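Local coordinates for protein alternansucrase (Leuconostoc mesenteroides, PDB 6HVG) that is a multidomain enzyme of glycoside hydrolase family 70, with a TIM-barrel catalytic domain, cell-wall-binding-type repeats and a bound calcium ion, at residues A[1086-1091]-A[1155-1160]. Numbering follows the deposited sequence.
Sequences PQYRSS and DWVPDQ. With CA (calcium ion), chain C.
Tyr1088 reaches from the loop after strand 1081-1083 to the backbone of the neighbouring parallel strand 1151-1156, in a small, buried contact at the ends of two adjacent barrel strands. Its hydroxyl donates to the carbonyl oxygen of Asp1155, OH to O 2.4 Å; at 2.80 Å resolution little should be read into so short a value. The oxygen lies at the ring edge, near the ring plane. CG of Tyr1088 stands anti to its own carbonyl carbon and beside the backbone N (chi1 -43°), on the side facing strand 1151-1156. Farther along the chain, CG2 of Val1157 approaches the same ring obliquely, 4.2 Å from CE2 of Tyr1088. Where the two backbones come nearest, Pro1086 and Asp1155 have their CA atoms 5.0 Å apart, and their side chains run alongside each other in the same direction. CB of Pro1086 rests 3.8 Å from CB of Asp1155, while CD of Pro1086 lies 3.6 Å from OD2 of that aspartate. OD1 of Asp1155 forms a salt bridge with Arg619 of strand 617-620, the neighbour on the other side. Helix 587-601 meets Tyr1088 through Leu600. Beyond the contact, 1155-1160 runs on to the metal site, where OD1 of Asp1159 binds calcium at 2.2 Å beside Asp581 and the carbonyls of Glu575 and Asn625. A water on the ion also donates to O of Asp1159, 3.0 Å away. The loop after one parallel strand, bonded to the end of the next strand, which then continues to a calcium site, fits the TIM-barrel catalytic domain of family 70.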
ATOM      1  N   PRO A1086      10.840 -13.255 -13.049  1.00 44.06           N
ATOM      2  CA  PRO A1086      10.113 -14.480 -12.739  1.00 44.96           C
ATOM      3  C   PRO A1086       9.361 -14.955 -13.961  1.00 47.60           C
ATOM      4  O   PRO A1086       8.612 -14.178 -14.571  1.00 49.20           O
ATOM      5  CB  PRO A1086       9.137 -14.048 -11.653  1.00 45.30           C
ATOM      6  CG  PRO A1086       8.982 -12.573 -11.855  1.00 45.47           C
ATOM      7  CD  PRO A1086      10.352 -12.124 -12.251  1.00 44.54           C
ATOM      8  N   GLN A1087       9.564 -16.221 -14.323  1.00 47.86           N
ATOM      9  CA  GLN A1087       9.120 -16.731 -15.623  1.00 47.04           C
ATOM     10  C   GLN A1087       7.747 -17.387 -15.600  1.00 48.38           C
ATOM     11  O   GLN A1087       7.337 -18.029 -16.584  1.00 49.38           O
ATOM     12  CB  GLN A1087      10.133 -17.737 -16.142  1.00 47.99           C
ATOM     13  CG  GLN A1087      11.509 -17.147 -16.359  1.00 49.33           C
ATOM     14  CD  GLN A1087      11.501 -16.105 -17.436  1.00 50.04           C
ATOM     15  OE1 GLN A1087      11.038 -16.367 -18.539  1.00 52.98           O
ATOM     16  NE2 GLN A1087      12.020 -14.918 -17.131  1.00 53.28           N
ATOM     17  N   TYR A1088       7.006 -17.184 -14.514  1.00 47.55           N
ATOM     18  CA  TYR A1088       5.773 -17.942 -14.277  1.00 46.14           C
ATOM     19  C   TYR A1088       4.630 -17.298 -15.044  1.00 46.08           C
ATOM     20  O   TYR A1088       4.625 -16.093 -15.252  1.00 45.09           O
ATOM     21  CB  TYR A1088       5.517 -17.998 -12.786  1.00 44.13           C
ATOM     22  CG  TYR A1088       6.812 -18.276 -12.054  1.00 45.07           C
ATOM     23  CD1 TYR A1088       7.413 -19.519 -12.127  1.00 44.97           C
ATOM     24  CD2 TYR A1088       7.470 -17.278 -11.343  1.00 43.62           C
ATOM     25  CE1 TYR A1088       8.604 -19.771 -11.496  1.00 44.17           C
ATOM     26  CE2 TYR A1088       8.658 -17.533 -10.699  1.00 42.43           C
ATOM     27  CZ  TYR A1088       9.222 -18.785 -10.788  1.00 42.93           C
ATOM     28  OH  TYR A1088      10.423 -19.068 -10.183  1.00 45.91           O
ATOM     29  N   ARG A1089       3.684 -18.099 -15.501  1.00 49.29           N
ATOM     30  CA  ARG A1089       2.586 -17.572 -16.325  1.00 53.57           C
ATOM     31  C   ARG A1089       1.707 -16.593 -15.553  1.00 52.71           C
ATOM     32  O   ARG A1089       1.169 -16.942 -14.491  1.00 50.25           O
ATOM     33  CB  ARG A1089       1.693 -18.687 -16.866  1.00 54.38           C
ATOM     34  CG  ARG A1089       0.519 -18.127 -17.655  1.00 53.54           C
ATOM     35  CD  ARG A1089      -0.168 -19.166 -18.498  1.00 54.57           C
ATOM     36  NE  ARG A1089       0.776 -20.016 -19.221  1.00 57.98           N
ATOM     37  CZ  ARG A1089       1.511 -19.630 -20.262  1.00 57.04           C
ATOM     38  NH1 ARG A1089       1.439 -18.392 -20.741  1.00 59.63           N
ATOM     39  NH2 ARG A1089       2.304 -20.502 -20.856  1.00 55.43           N
ATOM     40  N   SER A1090       1.526 -15.402 -16.122  1.00 51.68           N
ATOM     41  CA  SER A1090       0.746 -14.368 -15.468  1.00 52.98           C
ATOM     42  C   SER A1090      -0.721 -14.760 -15.319  1.00 57.50           C
ATOM     43  O   SER A1090      -1.309 -15.398 -16.209  1.00 54.30           O
ATOM     44  CB  SER A1090       0.831 -13.060 -16.231  1.00 52.62           C
ATOM     45  OG  SER A1090      -0.076 -12.103 -15.699  1.00 54.52           O
ATOM     46  N   SER A1091      -1.293 -14.364 -14.181  1.00 58.72           N
ATOM     47  CA  SER A1091      -2.721 -14.513 -13.926  1.00 63.68           C
ATOM     48  C   SER A1091      -3.521 -13.443 -14.675  1.00 61.85           C
ATOM     49  O   SER A1091      -4.741 -13.559 -14.807  1.00 65.45           O
ATOM     50  CB  SER A1091      -3.013 -14.434 -12.432  1.00 65.14           C
ATOM     51  OG  SER A1091      -2.480 -13.244 -11.885  1.00 69.90           O
ATOM     52  N   ASP A1155      13.868 -16.446 -10.030  1.00 46.56           N
ATOM     53  CA  ASP A1155      13.113 -15.741  -8.986  1.00 46.63           C
ATOM     54  C   ASP A1155      12.203 -16.743  -8.273  1.00 45.45           C
ATOM     55  O   ASP A1155      11.243 -17.231  -8.844  1.00 46.10           O
ATOM     56  CB  ASP A1155      12.289 -14.578  -9.568  1.00 48.20           C
ATOM     57  CG  ASP A1155      12.306 -13.340  -8.676  1.00 51.30           C
ATOM     58  OD1 ASP A1155      12.300 -13.481  -7.452  1.00 54.75           O
ATOM     59  OD2 ASP A1155      12.331 -12.213  -9.190  1.00 57.65           O
ATOM     60  N   TRP A1156      12.537 -17.060  -7.030  1.00 43.82           N
ATOM     61  CA  TRP A1156      11.763 -18.004  -6.210  1.00 43.69           C
ATOM     62  C   TRP A1156      10.725 -17.213  -5.401  1.00 44.14           C
ATOM     63  O   TRP A1156      11.075 -16.397  -4.525  1.00 42.24           O
ATOM     64  CB  TRP A1156      12.718 -18.741  -5.277  1.00 42.97           C
ATOM     65  CG  TRP A1156      12.230 -19.980  -4.646  1.00 43.45           C
ATOM     66  CD1 TRP A1156      11.533 -20.981  -5.244  1.00 44.83           C
ATOM     67  CD2 TRP A1156      12.460 -20.406  -3.287  1.00 41.86           C
ATOM     68  NE1 TRP A1156      11.297 -22.000  -4.342  1.00 45.27           N
ATOM     69  CE2 TRP A1156      11.863 -21.670  -3.137  1.00 42.85           C
ATOM     70  CE3 TRP A1156      13.123 -19.848  -2.196  1.00 40.73           C
ATOM     71  CZ2 TRP A1156      11.913 -22.386  -1.939  1.00 42.85           C
ATOM     72  CZ3 TRP A1156      13.169 -20.570  -0.991  1.00 40.93           C
ATOM     73  CH2 TRP A1156      12.567 -21.817  -0.878  1.00 41.03           C
ATOM     74  N   VAL A1157       9.451 -17.464  -5.699  1.00 43.65           N
ATOM     75  CA  VAL A1157       8.340 -16.652  -5.199  1.00 41.77           C
ATOM     76  C   VAL A1157       7.364 -17.480  -4.377  1.00 37.33           C
ATOM     77  O   VAL A1157       6.268 -17.737  -4.803  1.00 40.77           O
ATOM     78  CB  VAL A1157       7.617 -15.966  -6.382  1.00 41.46           C
ATOM     79  CG1 VAL A1157       6.519 -15.041  -5.881  1.00 44.30           C
ATOM     80  CG2 VAL A1157       8.618 -15.173  -7.201  1.00 40.38           C
ATOM     81  N   PRO A1158       7.754 -17.877  -3.171  1.00 36.76           N
ATOM     82  CA  PRO A1158       6.926 -18.756  -2.355  1.00 37.41           C
ATOM     83  C   PRO A1158       5.779 -18.114  -1.560  1.00 38.49           C
ATOM     84  O   PRO A1158       4.947 -18.854  -1.027  1.00 39.44           O
ATOM     85  CB  PRO A1158       7.948 -19.363  -1.388  1.00 36.95           C
ATOM     86  CG  PRO A1158       8.952 -18.297  -1.211  1.00 36.37           C
ATOM     87  CD  PRO A1158       9.069 -17.647  -2.552  1.00 36.72           C
ATOM     88  N   ASP A1159       5.723 -16.782  -1.460  1.00 40.77           N
ATOM     89  CA  ASP A1159       4.741 -16.125  -0.589  1.00 41.93           C
ATOM     90  C   ASP A1159       3.286 -16.261  -1.052  1.00 45.49           C
ATOM     91  O   ASP A1159       2.395 -16.420  -0.219  1.00 52.62           O
ATOM     92  CB  ASP A1159       5.062 -14.652  -0.391  1.00 41.06           C
ATOM     93  CG  ASP A1159       4.046 -13.946   0.518  1.00 42.08           C
ATOM     94  OD1 ASP A1159       3.934 -14.278   1.707  1.00 45.19           O
ATOM     95  OD2 ASP A1159       3.319 -13.062   0.019  1.00 41.57           O
ATOM     96  N   GLN A1160       3.016 -16.177  -2.354  1.00 44.62           N
ATOM     97  CA  GLN A1160       1.624 -16.159  -2.808  1.00 44.86           C
ATOM     98  C   GLN A1160       1.377 -16.732  -4.191  1.00 44.21           C
ATOM     99  O   GLN A1160       2.306 -17.018  -4.940  1.00 49.76           O
ATOM    100  CB  GLN A1160       1.031 -14.726  -2.719  1.00 45.62           C
ATOM    101  CG  GLN A1160       1.435 -13.758  -3.820  1.00 47.84           C
ATOM    102  CD  GLN A1160       2.879 -13.292  -3.732  1.00 51.03           C
ATOM    103  OE1 GLN A1160       3.359 -12.952  -2.642  1.00 51.00           O
ATOM    104  NE2 GLN A1160       3.574 -13.243  -4.872  1.00 49.37           N
TER
HETATM  105 CA    CA C2000       2.985 -14.675   3.631  1.00 47.20          CA
HETATM  106  O   HOH W   1       3.422 -16.747   2.566  1.00 40.78           O